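Local coordinates for protein-glutamine gamma-glutamyltransferase (PDB 6G49), which displays transglutaminase activity in vitro, carried by its periplasmic domain, and plays a critical role in the viability of Pseudomonas aeruginosa, at residues G230-D233 against F234-T238. Numbering follows the deposited sequence.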
loop_
_atom_site.group_PDB
_atom_site.type_symbol
_atom_site.label_atom_id
_atom_site.label_comp_id
_atom_site.label_asym_id
_atom_site.label_seq_id
_atom_site.Cartn_x
_atom_site.Cartn_y
_atom_site.Cartn_z
ATOM N N GLY A 230 -6.922 -15.362 11.239
ATOM C CA GLY A 230 -5.605 -14.715 11.240
ATOM C C GLY A 230 -5.644 -13.254 11.650
ATOM O O GLY A 230 -4.691 -12.703 12.239
ATOM N N VAL A 231 -6.688 -12.530 11.249
ATOM C CA VAL A 231 -6.795 -11.146 11.623
ATOM C C VAL A 231 -7.022 -11.061 13.139
ATOM O O VAL A 231 -6.411 -10.250 13.833
ATOM C CB VAL A 231 -7.902 -10.422 10.831
ATOM C CG1 VAL A 231 -8.136 -9.002 11.298
ATOM C CG2 VAL A 231 -7.579 -10.464 9.348
ATOM N N ASP A 232 -7.962 -11.848 13.671
ATOM C CA ASP A 232 -8.206 -11.862 15.145
ATOM C C ASP A 232 -6.898 -12.196 15.890
ATOM O O ASP A 232 -6.610 -11.536 16.892
ATOM C CB ASP A 232 -9.253 -12.929 15.491
ATOM C CG ASP A 232 -10.680 -12.578 15.142
ATOM O OD1 ASP A 232 -10.875 -11.518 14.505
ATOM O OD2 ASP A 232 -11.620 -13.418 15.498
ATOM N N ASP A 233 -6.231 -13.253 15.455
ATOM C CA ASP A 233 -5.017 -13.768 16.151
ATOM C C ASP A 233 -3.955 -12.656 16.223
ATOM O O ASP A 233 -3.321 -12.394 17.269
ATOM C CB ASP A 233 -4.495 -15.054 15.518
ATOM C CG ASP A 233 -5.445 -16.245 15.682
ATOM O OD1 ASP A 233 -6.402 -16.132 16.464
ATOM O OD2 ASP A 233 -5.260 -17.202 14.929
ATOM N N PHE A 234 -3.751 -11.961 15.102
ATOM C CA PHE A 234 -2.821 -10.851 15.054
ATOM C C PHE A 234 -3.285 -9.697 15.928
ATOM O O PHE A 234 -2.513 -9.176 16.723
ATOM C CB PHE A 234 -2.562 -10.413 13.606
ATOM C CG PHE A 234 -1.881 -9.077 13.523
ATOM C CD1 PHE A 234 -0.523 -8.938 13.848
ATOM C CD2 PHE A 234 -2.552 -7.959 13.063
ATOM C CE1 PHE A 234 0.092 -7.696 13.778
ATOM C CE2 PHE A 234 -1.941 -6.716 12.981
ATOM C CZ PHE A 234 -0.593 -6.584 13.309
ATOM N N LEU A 235 -4.529 -9.219 15.802
ATOM C CA LEU A 235 -4.929 -7.995 16.525
ATOM C C LEU A 235 -5.020 -8.192 18.057
ATOM O O LEU A 235 -4.899 -7.228 18.753
ATOM C CB LEU A 235 -6.304 -7.527 16.041
ATOM C CG LEU A 235 -6.311 -6.886 14.670
ATOM C CD1 LEU A 235 -7.749 -6.584 14.230
ATOM C CD2 LEU A 235 -5.463 -5.618 14.683
ATOM N N PHE A 236 -5.413 -9.391 18.479
ATOM C CA PHE A 236 -5.865 -9.584 19.899
ATOM C C PHE A 236 -4.975 -10.585 20.652
ATOM O O PHE A 236 -5.070 -10.637 21.871
ATOM C CB PHE A 236 -7.329 -10.019 19.954
ATOM C CG PHE A 236 -8.240 -9.114 19.177
ATOM C CD1 PHE A 236 -8.407 -7.797 19.554
ATOM C CD2 PHE A 236 -8.943 -9.599 18.091
ATOM C CE1 PHE A 236 -9.239 -6.959 18.830
ATOM C CE2 PHE A 236 -9.768 -8.757 17.362
ATOM C CZ PHE A 236 -9.895 -7.439 17.719
ATOM N N ASP A 237 -4.194 -11.408 19.956
ATOM C CA ASP A 237 -3.370 -12.479 20.587
ATOM C C ASP A 237 -1.881 -12.171 20.434
ATOM O O ASP A 237 -1.216 -11.803 21.413
ATOM C CB ASP A 237 -3.773 -13.872 20.106
ATOM C CG ASP A 237 -5.242 -14.212 20.320
ATOM O OD1 ASP A 237 -5.915 -13.485 21.097
ATOM O OD2 ASP A 237 -5.722 -15.201 19.672
ATOM N N THR A 238 -1.331 -12.254 19.219
ATOM C CA THR A 238 0.106 -12.142 19.010
ATOM C C THR A 238 0.536 -10.667 19.049
ATOM O O THR A 238 1.663 -10.358 19.468
ATOM C CB THR A 238 0.577 -12.850 17.738
ATOM O OG1 THR A 238 0.122 -12.085 16.601
ATOM C CG2 THR A 238 0.131 -14.289 17.653
#
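G230 O takes the amide of F234 (N to O, 3.1 Å), the first of the i to i+4 bonds that build the single short helix 230-238. One residue on, V231 O accepts L235 N, and the two side chains run alongside each other, CG1 of V231 meeting CD1 of L235 at 3.8 Å. V231 turns CG1 opposite its own amide (chi1 174°), which puts that methyl against the leucine; both side chains pack on A249 of helix 243-256. This is the helical part of a transglutaminase-like core: helix 243-256 opens with C243, probably the nucleophile; the side chain of F234 is about 9 Å from that of C243, and its ring meets that of Y246 edge-to-face. At D232, the carbonyl O receives F236 N and also sits 3.3 Å from CD2 of the F236 ring. The D232 carboxylate, turned 63° to the ring plane, reaches it loosely and spends its oxygens on the amides of R186 and A187. D233 O is gripped by two amides, D237 N at 3.0 Å and T238 N at 2.8 Å, as the helix widens into a pi-type turn. OD1 of D233 comes within 3.4 Å of OD2 of D237, the carboxylate planes 23° apart; R186, salt-bridged to D237 OD1 and in a long, weak ion pair with D233 OD1, probably eases the repulsion, while G227 N bonds D233 OD2.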